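Local coordinates for flagellar biosynthesis protein flhA (Bacillus subtilis, PDB 3MIX) that takes part in the export of flagellar proteins by the flagellar type III secretion system, here represented by its cytosolic domain, at residues A[50-55]-A[103-108]; A[207-212]-A[243-248]; A[341-346]-A[363-368]. All blocks are in the same frame, centred on the assembly; numbering follows the deposited sequence.

Interaction 1 of 3, residues A[50-55]-A[103-108]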
# COMPACT_ATOMS: atom_id res chain seq x y z
N GLU A 50 3.17 15.69 -1.49
CA GLU A 50 3.84 16.92 -1.19
C GLU A 50 4.99 16.64 -0.25
O GLU A 50 4.80 15.99 0.79
CB GLU A 50 2.90 17.92 -0.49
CG GLU A 50 1.66 18.28 -1.25
CD GLU A 50 0.71 19.11 -0.38
OE1 GLU A 50 0.99 20.30 -0.20
OE2 GLU A 50 -0.29 18.55 0.14
N PHE A 51 6.16 17.16 -0.60
CA PHE A 51 7.32 17.12 0.26
C PHE A 51 7.67 18.55 0.62
O PHE A 51 7.97 19.38 -0.25
CB PHE A 51 8.49 16.43 -0.45
CG PHE A 51 9.73 16.34 0.37
CD1 PHE A 51 9.90 15.30 1.28
CD2 PHE A 51 10.74 17.28 0.25
CE1 PHE A 51 11.05 15.20 2.05
CE2 PHE A 51 11.90 17.18 1.02
CZ PHE A 51 12.05 16.15 1.91
N GLU A 52 7.61 18.83 1.93
CA GLU A 52 7.83 20.14 2.50
C GLU A 52 9.03 20.13 3.44
O GLU A 52 9.22 19.19 4.21
CB GLU A 52 6.60 20.57 3.28
CG GLU A 52 5.37 20.77 2.42
CD GLU A 52 4.19 21.34 3.18
OE1 GLU A 52 4.32 21.60 4.40
OE2 GLU A 52 3.11 21.52 2.56
N PHE A 53 9.81 21.21 3.38
CA PHE A 53 11.05 21.31 4.15
C PHE A 53 11.30 22.73 4.69
O PHE A 53 10.83 23.72 4.12
CB PHE A 53 12.23 20.88 3.28
CG PHE A 53 12.29 21.59 1.95
CD1 PHE A 53 11.50 21.17 0.88
CD2 PHE A 53 13.13 22.69 1.77
CE1 PHE A 53 11.55 21.83 -0.35
CE2 PHE A 53 13.18 23.36 0.56
CZ PHE A 53 12.39 22.92 -0.51
N GLY A 54 12.04 22.81 5.79
CA GLY A 54 12.50 24.09 6.33
C GLY A 54 13.67 24.60 5.50
O GLY A 54 14.17 23.89 4.61
N TYR A 55 14.13 25.81 5.81
CA TYR A 55 15.11 26.50 4.97
C TYR A 55 16.48 25.84 4.98
O TYR A 55 17.23 25.97 4.01
CB TYR A 55 15.20 27.99 5.32
CG TYR A 55 15.85 28.32 6.66
CD1 TYR A 55 17.24 28.30 6.80
CD2 TYR A 55 15.08 28.66 7.77
CE1 TYR A 55 17.84 28.59 8.02
CE2 TYR A 55 15.67 28.96 8.99
CZ TYR A 55 17.05 28.93 9.11
OH TYR A 55 17.66 29.23 10.33
N GLU A 103 13.94 20.52 9.26
CA GLU A 103 12.75 19.67 9.22
C GLU A 103 12.20 19.41 7.82
O GLU A 103 12.11 20.33 7.00
CB GLU A 103 11.63 20.27 10.08
CG GLU A 103 10.85 19.24 10.87
CD GLU A 103 11.50 18.93 12.21
OE1 GLU A 103 12.57 18.26 12.22
OE2 GLU A 103 10.94 19.34 13.25
N TYR A 104 11.85 18.15 7.55
CA TYR A 104 11.06 17.84 6.37
C TYR A 104 9.76 17.16 6.76
O TYR A 104 9.65 16.56 7.83
CB TYR A 104 11.85 17.00 5.36
CG TYR A 104 12.13 15.58 5.81
CD1 TYR A 104 11.18 14.57 5.62
CD2 TYR A 104 13.35 15.25 6.40
CE1 TYR A 104 11.43 13.27 6.03
CE2 TYR A 104 13.61 13.95 6.80
CZ TYR A 104 12.65 12.96 6.61
OH TYR A 104 12.89 11.67 7.01
N ARG A 105 8.80 17.24 5.85
CA ARG A 105 7.47 16.69 6.04
C ARG A 105 6.94 16.10 4.72
O ARG A 105 7.15 16.68 3.65
CB ARG A 105 6.56 17.82 6.50
CG ARG A 105 5.28 17.40 7.15
CD ARG A 105 4.51 18.64 7.57
NE ARG A 105 3.07 18.39 7.66
CZ ARG A 105 2.13 19.31 7.46
NH1 ARG A 105 2.47 20.56 7.14
NH2 ARG A 105 0.85 18.98 7.57
N LEU A 106 6.29 14.95 4.78
CA LEU A 106 5.67 14.32 3.60
C LEU A 106 4.17 14.18 3.76
O LEU A 106 3.68 13.70 4.78
CB LEU A 106 6.29 12.94 3.31
CG LEU A 106 5.83 12.30 1.98
CD1 LEU A 106 6.52 12.95 0.75
CD2 LEU A 106 6.07 10.81 1.99
N LYS A 107 3.44 14.62 2.74
CA LYS A 107 1.99 14.50 2.73
C LYS A 107 1.56 13.68 1.54
O LYS A 107 2.16 13.76 0.47
CB LYS A 107 1.33 15.88 2.68
CG LYS A 107 1.83 16.83 3.78
CD LYS A 107 1.33 18.28 3.61
CE LYS A 107 -0.15 18.42 4.00
NZ LYS A 107 -0.50 19.80 4.48
N ILE A 108 0.54 12.86 1.74
CA ILE A 108 -0.05 12.09 0.66
C ILE A 108 -1.55 12.33 0.63
O ILE A 108 -2.25 12.07 1.60
CB ILE A 108 0.31 10.57 0.78
CG1 ILE A 108 1.78 10.34 0.36
CG2 ILE A 108 -0.67 9.70 -0.06
CD1 ILE A 108 2.32 8.98 0.68

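Interaction 2 of 3, residues A[207-212]-A[243-248]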
# COMPACT_ATOMS: atom_id res chain seq x y z
N PRO A 207 -5.91 -4.85 -26.74
CA PRO A 207 -7.15 -4.07 -26.88
C PRO A 207 -8.43 -4.91 -26.77
O PRO A 207 -9.44 -4.43 -26.27
CB PRO A 207 -7.02 -3.45 -28.29
CG PRO A 207 -6.21 -4.48 -29.08
CD PRO A 207 -5.20 -5.00 -28.04
N VAL A 208 -8.40 -6.16 -27.21
CA VAL A 208 -9.58 -7.02 -27.17
C VAL A 208 -9.91 -7.35 -25.71
O VAL A 208 -11.07 -7.29 -25.27
CB VAL A 208 -9.40 -8.31 -28.04
CG1 VAL A 208 -10.34 -9.45 -27.62
CG2 VAL A 208 -9.58 -7.99 -29.54
N LEU A 209 -8.85 -7.68 -24.96
CA LEU A 209 -8.99 -7.99 -23.57
C LEU A 209 -9.54 -6.77 -22.79
O LEU A 209 -10.47 -6.91 -21.98
CB LEU A 209 -7.62 -8.44 -23.02
CG LEU A 209 -7.55 -8.61 -21.51
CD1 LEU A 209 -8.52 -9.72 -21.05
CD2 LEU A 209 -6.11 -8.88 -21.03
N VAL A 210 -8.96 -5.60 -23.02
CA VAL A 210 -9.39 -4.40 -22.34
C VAL A 210 -10.87 -4.09 -22.64
O VAL A 210 -11.64 -3.76 -21.74
CB VAL A 210 -8.48 -3.20 -22.71
CG1 VAL A 210 -9.09 -1.87 -22.26
CG2 VAL A 210 -7.10 -3.38 -22.06
N GLU A 211 -11.24 -4.20 -23.91
CA GLU A 211 -12.56 -3.85 -24.39
C GLU A 211 -13.60 -4.78 -23.81
O GLU A 211 -14.75 -4.40 -23.64
CB GLU A 211 -12.61 -3.93 -25.91
CG GLU A 211 -13.34 -2.77 -26.57
CD GLU A 211 -14.85 -2.89 -26.50
OE1 GLU A 211 -15.37 -4.03 -26.58
OE2 GLU A 211 -15.52 -1.83 -26.38
N GLU A 212 -13.19 -6.01 -23.52
CA GLU A 212 -14.08 -6.98 -22.90
C GLU A 212 -14.36 -6.58 -21.45
O GLU A 212 -15.40 -6.93 -20.89
CB GLU A 212 -13.44 -8.38 -22.90
CG GLU A 212 -14.46 -9.52 -22.87
CD GLU A 212 -13.83 -10.89 -22.63
OE1 GLU A 212 -12.60 -11.02 -22.81
OE2 GLU A 212 -14.57 -11.83 -22.26
N ILE A 243 -4.46 -9.92 -14.19
CA ILE A 243 -5.51 -9.13 -13.52
C ILE A 243 -6.73 -8.92 -14.42
O ILE A 243 -7.85 -9.25 -14.02
CB ILE A 243 -4.97 -7.77 -12.93
CG1 ILE A 243 -3.98 -8.04 -11.78
CG2 ILE A 243 -6.13 -6.84 -12.47
CD1 ILE A 243 -3.08 -6.81 -11.44
N PHE A 244 -6.50 -8.42 -15.63
CA PHE A 244 -7.59 -8.16 -16.57
C PHE A 244 -8.30 -9.42 -17.13
O PHE A 244 -9.51 -9.38 -17.37
CB PHE A 244 -7.14 -7.21 -17.70
CG PHE A 244 -7.27 -5.74 -17.32
CD1 PHE A 244 -6.44 -5.19 -16.34
CD2 PHE A 244 -8.24 -4.94 -17.90
CE1 PHE A 244 -6.56 -3.86 -15.99
CE2 PHE A 244 -8.36 -3.60 -17.56
CZ PHE A 244 -7.54 -3.06 -16.60
N GLU A 245 -7.56 -10.51 -17.31
CA GLU A 245 -8.17 -11.79 -17.74
C GLU A 245 -9.13 -12.28 -16.64
O GLU A 245 -10.23 -12.77 -16.92
CB GLU A 245 -7.10 -12.86 -18.12
CG GLU A 245 -6.31 -12.49 -19.38
CD GLU A 245 -5.34 -13.59 -19.90
OE1 GLU A 245 -4.98 -14.50 -19.13
OE2 GLU A 245 -4.92 -13.52 -21.10
N THR A 246 -8.72 -12.10 -15.39
CA THR A 246 -9.58 -12.45 -14.25
C THR A 246 -10.82 -11.54 -14.20
O THR A 246 -11.95 -12.01 -14.04
CB THR A 246 -8.82 -12.37 -12.89
OG1 THR A 246 -7.54 -13.01 -13.02
CG2 THR A 246 -9.60 -13.06 -11.80
N LEU A 247 -10.59 -10.25 -14.40
CA LEU A 247 -11.70 -9.31 -14.45
C LEU A 247 -12.65 -9.63 -15.61
O LEU A 247 -13.86 -9.48 -15.44
CB LEU A 247 -11.23 -7.84 -14.52
CG LEU A 247 -10.43 -7.35 -13.31
CD1 LEU A 247 -10.00 -5.87 -13.51
CD2 LEU A 247 -11.19 -7.55 -11.95
N ALA A 248 -12.11 -10.03 -16.77
CA ALA A 248 -12.94 -10.37 -17.91
C ALA A 248 -13.81 -11.59 -17.59
O ALA A 248 -14.98 -11.59 -17.90
CB ALA A 248 -12.10 -10.64 -19.17
O HOH W 1 -16.38 -9.15 -19.16
O HOH W 2 -16.85 -11.43 -20.78

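Interaction 3 of 3, residues A[341-346]-A[363-368]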
# COMPACT_ATOMS: atom_id res chain seq x y z
N CYS A 341 -5.65 -19.13 5.99
CA CYS A 341 -7.03 -19.48 6.30
C CYS A 341 -7.73 -19.88 5.02
O CYS A 341 -7.13 -19.79 3.94
CB CYS A 341 -7.76 -18.33 7.00
SG CYS A 341 -7.87 -16.80 6.05
N SER A 342 -8.97 -20.32 5.13
CA SER A 342 -9.71 -20.79 3.96
C SER A 342 -10.20 -19.60 3.16
O SER A 342 -10.44 -18.54 3.74
CB SER A 342 -10.87 -21.71 4.36
OG SER A 342 -11.88 -20.99 5.05
N PRO A 343 -10.33 -19.77 1.82
CA PRO A 343 -10.74 -18.70 0.90
C PRO A 343 -12.00 -17.90 1.28
O PRO A 343 -11.95 -16.67 1.23
CB PRO A 343 -10.94 -19.43 -0.44
CG PRO A 343 -10.11 -20.65 -0.34
CD PRO A 343 -9.92 -20.99 1.11
N PRO A 344 -13.13 -18.56 1.66
CA PRO A 344 -14.34 -17.75 1.92
C PRO A 344 -14.26 -16.87 3.17
O PRO A 344 -15.14 -16.01 3.38
CB PRO A 344 -15.44 -18.81 2.08
CG PRO A 344 -14.72 -20.04 2.51
CD PRO A 344 -13.41 -20.01 1.77
N VAL A 345 -13.23 -17.07 3.97
CA VAL A 345 -13.06 -16.39 5.25
C VAL A 345 -11.96 -15.32 5.20
O VAL A 345 -11.96 -14.35 5.97
CB VAL A 345 -12.75 -17.41 6.37
CG1 VAL A 345 -12.83 -16.78 7.73
CG2 VAL A 345 -13.72 -18.59 6.30
N ARG A 346 -11.03 -15.51 4.27
CA ARG A 346 -9.81 -14.71 4.13
C ARG A 346 -10.00 -13.19 4.15
O ARG A 346 -9.36 -12.49 4.94
CB ARG A 346 -9.12 -15.11 2.84
CG ARG A 346 -7.74 -14.58 2.72
CD ARG A 346 -7.62 -13.83 1.43
NE ARG A 346 -6.64 -12.79 1.63
CZ ARG A 346 -6.86 -11.49 1.63
NH1 ARG A 346 -5.84 -10.71 1.89
NH2 ARG A 346 -8.04 -10.96 1.36
N LEU A 363 -3.23 -14.80 4.07
CA LEU A 363 -3.31 -15.51 2.81
C LEU A 363 -4.40 -16.56 2.84
O LEU A 363 -4.82 -16.98 3.91
CB LEU A 363 -1.96 -16.16 2.47
CG LEU A 363 -0.74 -15.25 2.35
CD1 LEU A 363 0.45 -16.08 1.88
CD2 LEU A 363 -0.99 -14.03 1.42
N SER A 364 -4.86 -16.97 1.67
CA SER A 364 -5.70 -18.15 1.56
C SER A 364 -4.90 -19.31 0.92
O SER A 364 -3.92 -19.08 0.21
CB SER A 364 -6.99 -17.84 0.81
OG SER A 364 -6.88 -18.10 -0.57
N TYR A 365 -5.32 -20.54 1.20
CA TYR A 365 -4.62 -21.74 0.71
C TYR A 365 -4.49 -21.74 -0.80
O TYR A 365 -3.49 -22.21 -1.33
CB TYR A 365 -5.34 -23.02 1.16
CG TYR A 365 -5.66 -23.08 2.63
CD1 TYR A 365 -4.65 -23.04 3.59
CD2 TYR A 365 -6.98 -23.19 3.07
CE1 TYR A 365 -4.94 -23.10 4.96
CE2 TYR A 365 -7.28 -23.24 4.43
CZ TYR A 365 -6.26 -23.19 5.37
OH TYR A 365 -6.56 -23.24 6.72
N ASN A 366 -5.50 -21.20 -1.48
CA ASN A 366 -5.53 -21.13 -2.94
C ASN A 366 -4.67 -20.02 -3.56
O ASN A 366 -4.70 -19.81 -4.78
CB ASN A 366 -6.98 -21.00 -3.42
CG ASN A 366 -7.77 -22.29 -3.30
OD1 ASN A 366 -8.94 -22.34 -3.70
ND2 ASN A 366 -7.15 -23.35 -2.76
N GLU A 367 -3.92 -19.32 -2.71
CA GLU A 367 -3.01 -18.27 -3.17
C GLU A 367 -1.58 -18.77 -3.06
O GLU A 367 -0.65 -18.16 -3.60
CB GLU A 367 -3.22 -16.96 -2.38
CG GLU A 367 -4.67 -16.44 -2.44
CD GLU A 367 -4.93 -15.26 -1.53
OE1 GLU A 367 -4.14 -15.02 -0.59
OE2 GLU A 367 -5.94 -14.56 -1.75
N LEU A 368 -1.41 -19.88 -2.35
CA LEU A 368 -0.16 -20.63 -2.37
C LEU A 368 -0.23 -21.73 -3.41
O LEU A 368 -1.19 -22.49 -3.46
CB LEU A 368 0.15 -21.22 -1.00
CG LEU A 368 0.39 -20.22 0.14
CD1 LEU A 368 0.62 -20.96 1.43
CD2 LEU A 368 1.56 -19.26 -0.16

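Interaction 1 of 3, residues A[50-55]-A[103-108]
The carbonyl oxygen of E103 accepts a hydrogen bond from the backbone N of G54. Y104, in a non-hydrogen-bonded pair with F53, also meets F51, two residues before F53 on the same face, diagonally across the pair: CZ of F51 lies 3.6 Å from CB of Y104, and the ring planes are 23° apart and displaced, so that little of one ring lies over the other. CG of F51 is anti to its backbone N (chi1 -179°), and the ring beyond it ends nearer strand 103-108, while the Y104 hydroxyl bonds to H177. Strands 50-53 and 103-108 are the antiparallel central pair of a four-stranded mixed sheet, and R105 and E52 pair through both backbone hydrogen bonds. Their side chains run side by side on the face shared with E50 and K107; OE1 of E52 forms a salt bridge with NH1 of R105 at 3.5 Å, carboxylate perpendicular to guanidinium. Further ionic partners are R94 for E52 and E112 for R105. L106 places CD1 at the edge of the F51 ring, 4.2 Å from CD1 of F51. K107 lays CD 4.0 Å above the guanidinium plane of R105 and 3.8 Å from OE2 of E50, whose OE1 bonds to H45.

Interaction 2 of 3, residues A[207-212]-A[243-248]
L209 reaches across to helix 243-248 with both of its methyl groups, which settle against F244 and E245. CG of L209 is anti to the backbone N (chi1 172°), and the branch beyond it divides the work: CD2 lies 3.9 Å from CB of F244, whereas CD1 approaches the backbone carbonyl of the same residue, 3.8 Å from F244 O. The aliphatic part of E245 passes at about a right angle to the leucine, its CG 3.9 Å from L209 CD1. One turn later along the second helix, CB of A248 stands 4.1 Å from L209 CD1. E212, a turn after L209, brings its extended side chain to the same alanine, and its OE1 comes to 3.7 Å from CB of A248; this is a van der Waals contact with no direct hydrogen bond. Water supplies the polar link instead. One molecule lies between E212 O and A248 O, 3.0 Å from the former, and a second sits 2.7 Å from E212 OE2 and makes a weak contact with A248 O. The two helical segments cross at 44° with their axes 9.2 Å apart, a surface packing of short helices built on small and aliphatic groups. Helix 192-205 underlies both partners, its I199 and L202 touching V210 and F244, while V213 of helix 207-213 touches F244, L247 and A248, and helix 257-267 packs against I243 and T246.

Interaction 3 of 3, residues A[341-346]-A[363-368]
The ring of Y365 lies with one face against the carbonyl group of C341, whose O is 3.4 Å above the ring plane, offset toward the rim. CE2 of Y365 lies 3.4 Å from S342 N, and CD2 of Y365 is 4.2 Å from P343 CD. Beside this contact C341 and S364 form a parallel bridge: C341 N donates to L363 O at 3.1 Å, Y365 N only weakly to C341 O. CB of S364 fits between P343 CA and R346 CG, 3.9 Å from the latter. The bend at chi2 (-126°) sets CD of R346 near OE2 of E367; NE, 3.9 Å from that oxygen, makes a long salt bridge of charges alone, OE2 being far off the guanidinium plane. OE1 of E367 accepts the backbone N-H of S364 from above the carboxylate plane and pairs with R265. An alanine in place of E367 would probably leave the S364 N-H without this acceptor and R265 without its carboxylate mate. E233 and E262 pair with R346. The contact joins strands 339-341 and 362-364 of a beta-alpha-beta unit to the start of helix 343-353, with helix 290-299 against C341 and V345 and helices 257-267 and 269-276 against L363.

How the interactions relate
From the N terminus, interaction 1 comes first, closing a loop of 47 residues that includes helices 58-62 and 69-84 and strand 92-95, and joining the central strands of the mixed sheet. Interaction 2 follows, bridging 30 residues that include helix 220-232 and tying helix 207-213 to helix 240-250. Interaction 3, near the C terminus, spans 16 residues within a beta-alpha-beta unit. The three loops follow one another in series, neither nesting nor crossing. Interaction 1 lies on the opposite side of the chain's centre from the other two, about 40 Å from each between centres. Interactions 2 and 3 are closer, their centres about 24 Å apart, and helix 257-267 touches both.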